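Local coordinates for protein hypothetical aldose 1-epimerase (PDB 3TY1) that is of unknown function but has the galactose mutarotase-like fold and probably binds carbohydrate, perhaps acting as an aldose 1-epimerase, at residues A[33-38]-A[51-56]; A[119-124]-A[132-137]; A[273-278]-A[313-318]; A[236-241]-A[257-262]. All coordinates share one frame; numbering follows the deposited sequence. Where two conformers were deposited one is given.

Interaction 1. Residues A[33-38]-A[51-56]; sequences FSIEQK and LTIHSK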
loop_
_atom_site.group_PDB
_atom_site.type_symbol
_atom_site.label_atom_id
_atom_site.label_comp_id
_atom_site.label_asym_id
_atom_site.label_seq_id
_atom_site.Cartn_x
_atom_site.Cartn_y
_atom_site.Cartn_z
ATOM N N PHE A 33 -3.054 33.058 18.350
ATOM C CA PHE A 33 -2.812 31.739 17.849
ATOM C C PHE A 33 -3.406 31.553 16.452
ATOM O O PHE A 33 -4.214 32.356 15.966
ATOM C CB PHE A 33 -3.407 30.684 18.809
ATOM C CG PHE A 33 -4.899 30.714 18.913
ATOM C CD1 PHE A 33 -5.689 29.973 18.017
ATOM C CD2 PHE A 33 -5.521 31.440 19.896
ATOM C CE1 PHE A 33 -7.074 29.996 18.115
ATOM C CE2 PHE A 33 -6.928 31.446 20.008
ATOM C CZ PHE A 33 -7.688 30.728 19.112
ATOM N N SER A 34 -2.997 30.485 15.814
ATOM C CA SER A 34 -3.624 30.067 14.561
ATOM C C SER A 34 -3.667 28.558 14.570
ATOM O O SER A 34 -2.941 27.923 15.344
ATOM C CB SER A 34 -2.857 30.581 13.359
ATOM O OG SER A 34 -1.599 29.947 13.270
ATOM N N ILE A 35 -4.586 28.002 13.783
ATOM C CA ILE A 35 -4.722 26.550 13.640
ATOM C C ILE A 35 -4.708 26.318 12.129
ATOM O O ILE A 35 -5.489 26.955 11.397
ATOM C CB ILE A 35 -6.030 25.984 14.286
ATOM C CG1 ILE A 35 -6.147 26.471 15.739
ATOM C CG2 ILE A 35 -6.023 24.461 14.207
ATOM C CD1 ILE A 35 -7.505 26.208 16.412
ATOM N N GLU A 36 -3.804 25.456 11.683
ATOM C CA GLU A 36 -3.598 25.215 10.264
ATOM C C GLU A 36 -3.437 23.751 9.915
ATOM O O GLU A 36 -2.629 23.024 10.550
ATOM C CB GLU A 36 -2.343 25.976 9.771
ATOM C CG GLU A 36 -2.132 25.832 8.257
ATOM C CD GLU A 36 -0.951 26.642 7.693
ATOM O OE1 GLU A 36 -0.213 27.267 8.466
ATOM O OE2 GLU A 36 -0.788 26.618 6.450
ATOM N N GLN A 37 -4.180 23.340 8.870
ATOM C CA GLN A 37 -4.008 22.050 8.258
ATOM C C GLN A 37 -3.274 22.271 6.916
ATOM O O GLN A 37 -3.616 23.166 6.143
ATOM C CB GLN A 37 -5.327 21.318 8.029
ATOM C CG GLN A 37 -5.151 19.944 7.376
ATOM C CD GLN A 37 -6.383 19.071 7.459
ATOM O OE1 GLN A 37 -6.497 18.277 8.385
ATOM N NE2 GLN A 37 -7.309 19.204 6.502
ATOM N N LYS A 38 -2.273 21.450 6.677
ATOM C CA LYS A 38 -1.463 21.509 5.515
ATOM C C LYS A 38 -1.319 20.131 4.913
ATOM O O LYS A 38 -0.980 19.156 5.624
ATOM C CB LYS A 38 -0.123 22.124 5.928
ATOM C CG LYS A 38 0.884 22.351 4.819
ATOM C CD LYS A 38 2.186 23.099 5.314
ATOM C CE LYS A 38 1.908 24.490 5.896
ATOM N NZ LYS A 38 3.130 25.353 6.094
ATOM N N LEU A 51 -1.630 18.962 11.112
ATOM C CA LEU A 51 -2.547 19.936 11.677
ATOM C C LEU A 51 -1.823 20.517 12.880
ATOM O O LEU A 51 -1.400 19.768 13.777
ATOM C CB LEU A 51 -3.874 19.270 12.030
ATOM C CG LEU A 51 -4.959 20.054 12.752
ATOM C CD1 LEU A 51 -5.379 21.261 11.970
ATOM C CD2 LEU A 51 -6.201 19.079 12.993
ATOM N N THR A 52 -1.669 21.835 12.886
ATOM C CA THR A 52 -0.860 22.515 13.862
ATOM C C THR A 52 -1.597 23.642 14.571
ATOM O O THR A 52 -2.216 24.496 13.923
ATOM C CB THR A 52 0.373 23.141 13.161
ATOM O OG1 THR A 52 1.064 22.130 12.382
ATOM C CG2 THR A 52 1.310 23.747 14.221
ATOM N N ILE A 53 -1.494 23.679 15.891
ATOM C CA ILE A 53 -1.868 24.847 16.666
ATOM C C ILE A 53 -0.588 25.683 16.843
ATOM O O ILE A 53 0.354 25.230 17.488
ATOM C CB ILE A 53 -2.377 24.500 18.064
ATOM C CG1 ILE A 53 -3.647 23.635 17.963
ATOM C CG2 ILE A 53 -2.584 25.856 18.865
ATOM C CD1 ILE A 53 -4.109 22.999 19.338
ATOM N N HIS A 54 -0.549 26.872 16.244
ATOM C CA HIS A 54 0.603 27.765 16.384
ATOM C C HIS A 54 0.280 28.784 17.468
ATOM O O HIS A 54 -0.719 29.482 17.373
ATOM C CB HIS A 54 0.879 28.555 15.112
ATOM C CG HIS A 54 1.240 27.726 13.916
ATOM N ND1 HIS A 54 2.549 27.388 13.607
ATOM C CD2 HIS A 54 0.469 27.208 12.917
ATOM C CE1 HIS A 54 2.565 26.694 12.478
ATOM N NE2 HIS A 54 1.320 26.571 12.035
ATOM N N SER A 55 1.125 28.892 18.478
ATOM C CA SER A 55 0.947 29.866 19.545
ATOM C C SER A 55 2.020 30.949 19.472
ATOM O O SER A 55 3.181 30.658 19.130
ATOM C CB SER A 55 1.043 29.154 20.867
ATOM O OG SER A 55 -0.103 28.358 21.084
ATOM N N LYS A 56 1.661 32.180 19.818
ATOM C CA LYS A 56 2.683 33.212 19.903
ATOM C C LYS A 56 3.556 32.959 21.157
ATOM O O LYS A 56 4.774 32.861 21.020
ATOM C CB LYS A 56 2.089 34.626 19.906
ATOM C CG LYS A 56 3.168 35.731 19.770
ATOM C CD LYS A 56 2.593 37.092 19.338
ATOM C CE LYS A 56 1.583 37.636 20.347
ATOM N NZ LYS A 56 1.087 38.996 20.007
HETATM O O HOH W 1 0.002 22.480 10.022
HETATM O O HOH W 2 1.279 24.902 9.581
#
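Strands 33-38 and 51-55 run antiparallel, their axes 4.6 Å apart at closest approach, as the two arms of a beta hairpin in the six-stranded antiparallel sheet of the supersandwich that runs from strand 19-22 to strand 79-81. Four nearly straight backbone bonds, all lying in the planes of the accepting carbonyls, join the hydrogen-bonded pairs Ser34–His54 and Glu36–Thr52; Phe33–Ser55, Ile35–Ile53 and Gln37–Leu51 are the non-hydrogen-bonded pairs. On one face the apolar side chains of Ile35, Ile53 and Leu51 pack on strands 146-152 and 159-169 of the large sheet, with Ile35 on Val149 and Val151 and Ile53 on Ile159 and Ile161. Leu51 keeps CG anti to its backbone N (chi1 175°) and leans toward the partner strand, so that its CD1 reaches 4.0 Å from Ile35 CG2. The same Leu51 CD1 lies 3.6 Å from Glu36 O. On the other face the side chains are polar. The His54 ring carries Thr52 CG2 over its centre, 3.5 Å above the plane, while Ser34 OG comes 3.4 Å from His54 CB. Glu36 extends along this face until OE1 stands 3.9 Å from His54 NE2, carboxylate and ring planes 48° apart. A water in the ring plane bridges that gap, 3.0 Å from His54 NE2 and only weakly bound to Glu36 OE1. A second water meets Thr52 OG1 and donates to Glu36 O at 2.7 Å, giving this carbonyl two bonds.

Interaction 2. Residues A[119-124]-A[132-137]; sequences YEWTGH and IYTLHG. With SO4 (sulfate ion), chain L.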
loop_
_atom_site.group_PDB
_atom_site.type_symbol
_atom_site.label_atom_id
_atom_site.label_comp_id
_atom_site.label_asym_id
_atom_site.label_seq_id
_atom_site.Cartn_x
_atom_site.Cartn_y
_atom_site.Cartn_z
ATOM N N TYR A 119 -5.336 0.005 18.566
ATOM C CA TYR A 119 -5.995 -0.506 19.791
ATOM C C TYR A 119 -6.355 -1.980 19.703
ATOM O O TYR A 119 -6.508 -2.649 20.722
ATOM C CB TYR A 119 -7.252 0.303 20.104
ATOM C CG TYR A 119 -6.950 1.698 20.577
ATOM C CD1 TYR A 119 -6.631 2.713 19.674
ATOM C CD2 TYR A 119 -6.991 2.022 21.949
ATOM C CE1 TYR A 119 -6.343 3.998 20.112
ATOM C CE2 TYR A 119 -6.726 3.329 22.397
ATOM C CZ TYR A 119 -6.382 4.307 21.465
ATOM O OH TYR A 119 -6.113 5.593 21.869
ATOM N N GLU A 120 -6.480 -2.506 18.493
ATOM C CA GLU A 120 -6.827 -3.928 18.312
ATOM C C GLU A 120 -5.730 -4.844 18.914
ATOM O O GLU A 120 -6.027 -5.906 19.494
ATOM C CB GLU A 120 -7.098 -4.216 16.832
ATOM C CG GLU A 120 -7.892 -5.485 16.601
ATOM C CD GLU A 120 -8.027 -5.882 15.140
ATOM O OE1 GLU A 120 -8.122 -4.997 14.264
ATOM O OE2 GLU A 120 -8.104 -7.103 14.873
ATOM N N TRP A 121 -4.476 -4.421 18.785
ATOM C CA TRP A 121 -3.346 -5.048 19.488
ATOM C C TRP A 121 -2.203 -4.052 19.570
ATOM O O TRP A 121 -2.269 -2.978 18.967
ATOM C CB TRP A 121 -2.875 -6.365 18.836
ATOM C CG TRP A 121 -2.186 -6.181 17.575
ATOM C CD1 TRP A 121 -0.843 -6.034 17.397
ATOM C CD2 TRP A 121 -2.783 -6.036 16.298
ATOM N NE1 TRP A 121 -0.565 -5.829 16.086
ATOM C CE2 TRP A 121 -1.740 -5.799 15.383
ATOM C CE3 TRP A 121 -4.102 -6.074 15.832
ATOM C CZ2 TRP A 121 -1.968 -5.596 14.010
ATOM C CZ3 TRP A 121 -4.335 -5.875 14.482
ATOM C CH2 TRP A 121 -3.264 -5.639 13.579
ATOM N N THR A 122 -1.153 -4.433 20.290
ATOM C CA THR A 122 0.022 -3.600 20.465
ATOM C C THR A 122 1.265 -4.462 20.687
ATOM O O THR A 122 1.203 -5.679 20.735
ATOM C CB THR A 122 -0.163 -2.640 21.680
ATOM O OG1 THR A 122 0.739 -1.553 21.555
ATOM C CG2 THR A 122 0.024 -3.383 23.051
ATOM N N GLY A 123 2.411 -3.802 20.788
ATOM C CA GLY A 123 3.632 -4.463 21.203
ATOM C C GLY A 123 4.487 -5.008 20.081
ATOM O O GLY A 123 4.139 -4.894 18.892
ATOM N N HIS A 124 5.594 -5.632 20.465
ATOM C CA HIS A 124 6.520 -6.205 19.486
ATOM C C HIS A 124 5.796 -7.252 18.629
ATOM O O HIS A 124 4.840 -7.870 19.082
ATOM C CB HIS A 124 7.711 -6.858 20.173
ATOM C CG HIS A 124 8.625 -5.901 20.854
ATOM N ND1 HIS A 124 9.579 -6.316 21.754
ATOM C CD2 HIS A 124 8.733 -4.554 20.783
ATOM C CE1 HIS A 124 10.256 -5.270 22.184
ATOM N NE2 HIS A 124 9.770 -4.193 21.602
ATOM N N ILE A 132 0.419 -12.430 11.096
ATOM C CA ILE A 132 1.449 -11.551 11.642
ATOM C C ILE A 132 0.765 -10.432 12.401
ATOM O O ILE A 132 0.022 -9.663 11.819
ATOM C CB ILE A 132 2.331 -10.947 10.555
ATOM C CG1 ILE A 132 3.049 -12.036 9.748
ATOM C CG2 ILE A 132 3.389 -10.029 11.186
ATOM C CD1 ILE A 132 3.742 -11.507 8.459
ATOM N N TYR A 133 1.039 -10.339 13.693
ATOM C CA TYR A 133 0.648 -9.200 14.496
ATOM C C TYR A 133 1.794 -8.240 14.393
ATOM O O TYR A 133 2.854 -8.502 14.927
ATOM C CB TYR A 133 0.452 -9.621 15.950
ATOM C CG TYR A 133 -0.809 -10.414 16.150
ATOM C CD1 TYR A 133 -2.017 -9.770 16.363
ATOM C CD2 TYR A 133 -0.788 -11.813 16.116
ATOM C CE1 TYR A 133 -3.190 -10.482 16.546
ATOM C CE2 TYR A 133 -1.946 -12.548 16.305
ATOM C CZ TYR A 133 -3.145 -11.880 16.513
ATOM O OH TYR A 133 -4.288 -12.591 16.695
ATOM N N THR A 134 1.574 -7.130 13.705
ATOM C CA THR A 134 2.627 -6.192 13.377
ATOM C C THR A 134 2.906 -5.226 14.528
ATOM O O THR A 134 2.043 -4.975 15.361
ATOM C CB THR A 134 2.280 -5.455 12.085
ATOM O OG1 THR A 134 1.013 -4.801 12.246
ATOM C CG2 THR A 134 2.206 -6.472 10.913
ATOM N N LEU A 135 4.128 -4.698 14.544
ATOM C CA LEU A 135 4.611 -3.834 15.603
ATOM C C LEU A 135 3.659 -2.682 15.939
ATOM O O LEU A 135 3.421 -1.774 15.118
ATOM C CB LEU A 135 5.986 -3.232 15.227
ATOM C CG LEU A 135 6.622 -2.254 16.232
ATOM C CD1 LEU A 135 6.853 -2.896 17.609
ATOM C CD2 LEU A 135 7.970 -1.759 15.680
ATOM N N HIS A 136 3.156 -2.701 17.156
ATOM C CA HIS A 136 2.375 -1.579 17.723
ATOM C C HIS A 136 1.038 -1.285 17.087
ATOM O O HIS A 136 0.521 -0.170 17.216
ATOM C CB HIS A 136 3.247 -0.289 17.828
ATOM C CG HIS A 136 4.310 -0.396 18.864
ATOM N ND1 HIS A 136 4.104 -1.059 20.054
ATOM C CD2 HIS A 136 5.575 0.104 18.922
ATOM C CE1 HIS A 136 5.194 -0.987 20.792
ATOM N NE2 HIS A 136 6.099 -0.279 20.138
ATOM N N GLY A 137 0.444 -2.283 16.455
ATOM C CA GLY A 137 -0.908 -2.155 15.963
ATOM C C GLY A 137 -1.077 -1.196 14.800
ATOM O O GLY A 137 -0.098 -0.850 14.066
HETATM S S SO4 L . 9.868 0.499 20.384
HETATM O O1 SO4 L . 10.539 1.561 19.627
HETATM O O2 SO4 L . 10.461 0.375 21.734
HETATM O O3 SO4 L . 8.435 0.777 20.514
HETATM O O4 SO4 L . 10.030 -0.757 19.648
#
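Trp121, the first residue of segment 119-124 to engage, is sandwiched between two parts of segment 132-137. Its CG occupies the crowded position between backbone N and carbonyl carbon, which swings the indole across the partner chain. Over one face stands Tyr133, edge-on in a T-shaped stack with planes at 83°, Tyr133 CD1 being 3.8 Å from Trp121 CG. Gly137 CA covers the opposite face, 3.9 Å from the centroid of the Trp121 five-membered ring, in a CH-pi contact. At the ring edge, Trp121 NE1 donates within the indole plane to a lone pair of Thr134 O at 2.8 Å (159° at the hydrogen). Thr134 O also opens a type II beta turn, Thr134 to Gly137, and receives the weak closing bond from Gly137 N; the indole N-H therefore anchors the turn. Thr122 sends OG1 toward the edge of the His136 ring, but its bond goes to Cys117 O. Gly123 grips the turn through both its backbone polar atoms: Gly123 O accepts from His136 N at 3.0 Å, the donor standing 31° out of the carbonyl plane, and Gly123 N makes a weak bond of 3.3 Å to His136 ND1. With ND1 accepting, NE2 is the donor, and His136 NE2 binds sulfate O3 at 2.6 Å. His211 holds the same sulfate; the ion, probably from the crystallisation liquor, may mark a sugar pocket, as galactose mutarotases line theirs with histidines. Last comes His124, tied through ND1 to Glu384, its CD2 4.0 Å from Leu135 CD1.

Interaction 3. Residues A[273-278]-A[313-318]; sequences TLAAVV and TGIEPG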
loop_
_atom_site.group_PDB
_atom_site.type_symbol
_atom_site.label_atom_id
_atom_site.label_comp_id
_atom_site.label_asym_id
_atom_site.label_seq_id
_atom_site.Cartn_x
_atom_site.Cartn_y
_atom_site.Cartn_z
ATOM N N THR A 273 -1.492 9.110 38.572
ATOM C CA THR A 273 -0.064 9.032 38.785
ATOM C C THR A 273 0.638 10.035 37.859
ATOM O O THR A 273 -0.010 10.653 37.018
ATOM C CB THR A 273 0.458 7.608 38.592
ATOM O OG1 THR A 273 1.780 7.518 39.137
ATOM C CG2 THR A 273 0.458 7.220 37.122
ATOM N N LEU A 274 1.948 10.192 38.039
ATOM C CA LEU A 274 2.719 11.223 37.345
ATOM C C LEU A 274 4.100 10.671 37.091
ATOM O O LEU A 274 4.727 10.144 38.011
ATOM C CB LEU A 274 2.783 12.495 38.214
ATOM C CG LEU A 274 3.290 13.827 37.708
ATOM C CD1 LEU A 274 2.461 14.298 36.523
ATOM C CD2 LEU A 274 3.278 14.882 38.819
ATOM N N ALA A 275 4.557 10.777 35.851
ATOM C CA ALA A 275 5.904 10.386 35.460
ATOM C C ALA A 275 6.532 11.522 34.671
ATOM O O ALA A 275 5.822 12.298 33.973
ATOM C CB ALA A 275 5.849 9.113 34.625
ATOM N N ALA A 276 7.847 11.614 34.725
ATOM C CA ALA A 276 8.527 12.747 34.077
ATOM C C ALA A 276 9.991 12.454 33.713
ATOM O O ALA A 276 10.634 11.582 34.317
ATOM C CB ALA A 276 8.448 13.974 35.013
ATOM N N VAL A 277 10.477 13.161 32.699
ATOM C CA VAL A 277 11.870 13.210 32.358
ATOM C C VAL A 277 12.297 14.661 32.548
ATOM O O VAL A 277 11.612 15.592 32.134
ATOM C CB VAL A 277 12.195 12.680 30.962
ATOM C CG1 VAL A 277 11.352 13.361 29.867
ATOM C CG2 VAL A 277 13.696 12.881 30.681
ATOM N N VAL A 278 13.406 14.850 33.244
ATOM C CA VAL A 278 13.906 16.173 33.542
ATOM C C VAL A 278 15.392 16.208 33.199
ATOM O O VAL A 278 16.082 15.186 33.247
ATOM C CB VAL A 278 13.632 16.547 35.003
ATOM C CG1 VAL A 278 12.133 16.432 35.322
ATOM C CG2 VAL A 278 14.468 15.681 35.978
ATOM N N THR A 313 13.987 8.923 24.849
ATOM C CA THR A 313 13.381 8.076 25.849
ATOM C C THR A 313 11.880 8.068 25.673
ATOM O O THR A 313 11.248 9.084 25.328
ATOM C CB THR A 313 13.762 8.511 27.319
ATOM O OG1 THR A 313 13.242 7.549 28.266
ATOM C CG2 THR A 313 13.211 9.879 27.641
ATOM N N GLY A 314 11.300 6.905 25.905
ATOM C CA GLY A 314 9.843 6.740 25.879
ATOM C C GLY A 314 9.340 6.599 27.273
ATOM O O GLY A 314 9.904 5.788 28.055
ATOM N N ILE A 315 8.306 7.368 27.620
ATOM C CA ILE A 315 7.550 7.184 28.895
ATOM C C ILE A 315 6.219 6.688 28.391
ATOM O O ILE A 315 5.489 7.443 27.757
ATOM C CB ILE A 315 7.373 8.480 29.663
ATOM C CG1 ILE A 315 8.740 9.065 30.037
ATOM C CG2 ILE A 315 6.547 8.222 30.929
ATOM C CD1 ILE A 315 8.648 10.417 30.800
ATOM N N GLU A 316 5.932 5.409 28.590
ATOM C CA GLU A 316 4.859 4.736 27.859
ATOM C C GLU A 316 3.807 4.090 28.724
ATOM O O GLU A 316 3.862 2.868 29.011
ATOM C CB GLU A 316 5.496 3.692 26.924
ATOM C CG GLU A 316 6.729 4.180 26.154
ATOM C CD GLU A 316 7.337 3.138 25.273
ATOM O OE1 GLU A 316 6.777 2.021 25.157
ATOM O OE2 GLU A 316 8.408 3.448 24.698
ATOM N N PRO A 317 2.847 4.887 29.166
ATOM C CA PRO A 317 1.785 4.296 29.966
ATOM C C PRO A 317 0.908 3.439 29.075
ATOM O O PRO A 317 0.674 3.787 27.916
ATOM C CB PRO A 317 1.037 5.495 30.538
ATOM C CG PRO A 317 1.523 6.664 29.815
ATOM C CD PRO A 317 2.785 6.348 29.135
ATOM N N GLY A 318 0.478 2.304 29.592
ATOM C CA GLY A 318 -0.299 1.405 28.800
ATOM C C GLY A 318 -1.154 0.447 29.571
ATOM O O GLY A 318 -1.079 0.380 30.820
#
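Strands 273-278 and 313-318 run almost exactly antiparallel, at 175°, yet their axes come no closer than 8.5 Å and no hydrogen bond joins them. They meet through side chains as members of two layered sheets, the packing expected in a beta-sandwich, here part of the supersandwich. The backbones are nearest at Ala275 and Ile315, whose CA atoms are 7.5 Å apart. Ile315 carries the contact with both of its branches. Ile315 CG2, anti to the backbone N, rises to Ala275 CB at 3.9 Å. The other branch, with CG1 anti to the carbonyl carbon (chi1 -61°) and an extended chi2, brings Ile315 CD1 up against the facing main chain, 3.8 Å from Val277 N. Ile315 CD1 also meets Val277 CG1 at 4.1 Å, the two side chains crossing obliquely. Farther along, a looser methyl contact sets Val277 CG2 4.3 Å from Thr313 CG2, while Thr313 OG1 is hydrogen-bonded to Tyr249 OH and Trp301 O. Every residue that touches is buried. Strand 272-278 lies between strands 224-229 and 285-291, from which Phe225 and Ile288 also pack on Ile315. Strand 311-318 runs between strands 204-214 and 297-304, which contribute Phe214 and Leu298 to the same apolar cluster.

Interaction 4. Residues A[236-241]-A[257-262]; sequences NDYAKS and DEMVFN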
loop_
_atom_site.group_PDB
_atom_site.type_symbol
_atom_site.label_atom_id
_atom_site.label_comp_id
_atom_site.label_asym_id
_atom_site.label_seq_id
_atom_site.Cartn_x
_atom_site.Cartn_y
_atom_site.Cartn_z
ATOM N N ASN A 236 14.416 -7.453 29.359
ATOM C CA ASN A 236 15.209 -8.627 28.947
ATOM C C ASN A 236 16.558 -8.635 29.688
ATOM O O ASN A 236 16.826 -7.757 30.520
ATOM C CB ASN A 236 15.387 -8.621 27.418
ATOM C CG ASN A 236 16.068 -7.334 26.882
ATOM O OD1 ASN A 236 16.640 -6.549 27.637
ATOM N ND2 ASN A 236 16.012 -7.140 25.571
ATOM N N ASP A 237 17.402 -9.622 29.390
ATOM C CA ASP A 237 18.697 -9.769 30.042
ATOM C C ASP A 237 19.629 -8.588 29.813
ATOM O O ASP A 237 20.361 -8.176 30.722
ATOM C CB ASP A 237 19.379 -11.077 29.577
ATOM C CG ASP A 237 18.715 -12.341 30.164
ATOM O OD1 ASP A 237 18.046 -12.279 31.228
ATOM O OD2 ASP A 237 18.869 -13.415 29.549
ATOM N N TYR A 238 19.549 -8.008 28.624
ATOM C CA TYR A 238 20.393 -6.895 28.277
ATOM C C TYR A 238 20.115 -5.706 29.168
ATOM O O TYR A 238 21.048 -5.008 29.523
ATOM C CB TYR A 238 20.222 -6.521 26.812
ATOM C CG TYR A 238 21.093 -5.376 26.380
ATOM C CD1 TYR A 238 22.471 -5.550 26.212
ATOM C CD2 TYR A 238 20.547 -4.116 26.100
ATOM C CE1 TYR A 238 23.295 -4.488 25.807
ATOM C CE2 TYR A 238 21.366 -3.056 25.701
ATOM C CZ TYR A 238 22.742 -3.256 25.544
ATOM O OH TYR A 238 23.540 -2.212 25.142
ATOM N N ALA A 239 18.852 -5.485 29.545
ATOM C CA ALA A 239 18.507 -4.363 30.424
ATOM C C ALA A 239 18.913 -4.576 31.903
ATOM O O ALA A 239 18.869 -3.633 32.684
ATOM C CB ALA A 239 17.034 -4.032 30.320
ATOM N N LYS A 240 19.284 -5.786 32.298
ATOM C CA LYS A 240 19.642 -6.037 33.708
ATOM C C LYS A 240 20.751 -5.106 34.188
ATOM O O LYS A 240 20.682 -4.637 35.291
ATOM C CB LYS A 240 20.067 -7.493 33.947
ATOM C CG LYS A 240 18.925 -8.497 34.065
ATOM C CD LYS A 240 19.484 -9.946 34.035
ATOM C CE LYS A 240 18.456 -10.983 34.467
ATOM N NZ LYS A 240 19.015 -12.356 34.543
ATOM N N SER A 241 21.752 -4.815 33.351
ATOM C CA SER A 241 22.870 -3.968 33.773
ATOM C C SER A 241 22.499 -2.502 34.087
ATOM O O SER A 241 23.202 -1.832 34.849
ATOM C CB SER A 241 24.042 -4.053 32.777
ATOM O OG SER A 241 23.941 -3.094 31.773
ATOM N N ASP A 257 22.076 0.719 21.812
ATOM C CA ASP A 257 20.774 0.288 21.329
ATOM C C ASP A 257 19.669 0.804 22.259
ATOM O O ASP A 257 19.260 1.947 22.141
ATOM C CB ASP A 257 20.662 -1.237 21.107
ATOM C CG ASP A 257 19.318 -1.627 20.424
ATOM O OD1 ASP A 257 18.874 -0.920 19.488
ATOM O OD2 ASP A 257 18.709 -2.627 20.798
ATOM N N GLU A 258 19.198 -0.024 23.183
ATOM C CA GLU A 258 18.171 0.383 24.133
ATOM C C GLU A 258 18.145 -0.499 25.363
ATOM O O GLU A 258 18.600 -1.665 25.338
ATOM C CB GLU A 258 16.780 0.333 23.473
ATOM C CG GLU A 258 16.321 -1.062 23.071
ATOM C CD GLU A 258 14.987 -1.088 22.368
ATOM O OE1 GLU A 258 14.757 -0.234 21.479
ATOM O OE2 GLU A 258 14.183 -1.998 22.668
HETATM N N MSE A 259 17.609 0.062 26.442
HETATM C CA MSE A 259 17.269 -0.751 27.629
HETATM C C MSE A 259 15.844 -0.351 28.003
HETATM O O MSE A 259 15.509 0.843 28.052
HETATM C CB MSE A 259 18.266 -0.555 28.774
HETATM C CG MSE A 259 19.591 -1.147 28.481
HETATM SE SE MSE A 259 20.797 -0.993 29.966
HETATM C CE MSE A 259 22.315 -1.892 29.129
ATOM N N VAL A 260 14.995 -1.353 28.159
ATOM C CA VAL A 260 13.603 -1.127 28.485
ATOM C C VAL A 260 13.332 -1.708 29.860
ATOM O O VAL A 260 13.928 -2.726 30.193
ATOM C CB VAL A 260 12.696 -1.767 27.435
ATOM C CG1 VAL A 260 11.235 -1.635 27.852
ATOM C CG2 VAL A 260 12.941 -1.062 26.082
ATOM N N PHE A 261 12.464 -1.029 30.639
ATOM C CA PHE A 261 12.090 -1.454 31.983
ATOM C C PHE A 261 10.585 -1.441 32.115
ATOM O O PHE A 261 9.878 -0.516 31.605
ATOM C CB PHE A 261 12.756 -0.572 33.043
ATOM C CG PHE A 261 14.262 -0.592 32.959
ATOM C CD1 PHE A 261 14.989 -1.600 33.586
ATOM C CD2 PHE A 261 14.944 0.347 32.201
ATOM C CE1 PHE A 261 16.381 -1.655 33.468
ATOM C CE2 PHE A 261 16.331 0.305 32.088
ATOM C CZ PHE A 261 17.046 -0.689 32.737
ATOM N N ASN A 262 10.094 -2.485 32.766
ATOM C CA ASN A 262 8.683 -2.642 33.032
ATOM C C ASN A 262 8.376 -2.202 34.438
ATOM O O ASN A 262 8.933 -2.765 35.374
ATOM C CB ASN A 262 8.294 -4.086 32.840
ATOM C CG ASN A 262 8.457 -4.546 31.413
ATOM O OD1 ASN A 262 8.143 -3.813 30.464
ATOM N ND2 ASN A 262 8.912 -5.794 31.250
HETATM O O HOH W 3 15.787 -3.923 27.026
#
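Apolar and aromatic contacts carry this interface, and no hydrogen bond links the segments directly. Met259, a selenomethionine, runs extended beyond CG and crosses Tyr238 at about a right angle. Its methyl lies over one face of the ring, offset toward the rim: Met259 CE is 4.0 Å from the Tyr238 ring centroid in a CH-pi contact, with SE in an oblique Met-aromatic position. Tyr238 reaches across because its CG is anti to the backbone N (chi1 -179°). Ala239 pushes its methyl against the strand, with CB 3.4 Å from Val260 O and 4.0 Å from Phe261 CE1. Polar atoms touch the apolar groups at several points. Glu258 O lies in the plane of the Tyr238 ring at its edge, 3.1 Å from CE2, while Ser241 OG approaches Met259 CE to 3.3 Å. Tyr238 OH itself bonds to Phe256 O. Water supplies a polar bridge, donating to Asn236 OD1 at 2.8 Å and accepting from Val260 N at 2.9 Å. Charge lies toward the trimer partner, where Lys171 of the third subunit forms salt bridges with Asp257 and Glu258. Asn236 OD1 also accepts from Ala239 N at 3.1 Å, with the donor in the carbonyl plane. This bond defines an Asx motif, and it leads into the helically turned residues 237-241 that lie against the beginning of strand 259-265.

In the fold
From the N terminus the contacts come in the order 1, 2, 4, 3, each closing before the next opens, so none nest or cross. Interaction 1 closes the 33-56 hairpin, whose sheet packs on the large ten-stranded one. Interaction 2 closes the loop around the short 126-133 hairpin. Interaction 4 closes the loop between strands 231-234 and 259-265, and strand 272-278, next in the chain, enters interaction 3, the longest closure, which joins the large sheet to the mixed one. Interaction 1 stands apart, its centre about 39 Å from that of interaction 4. The other three lie close together, and Glu316 of segment 313-318 and His136 of interaction 2 both touch His211.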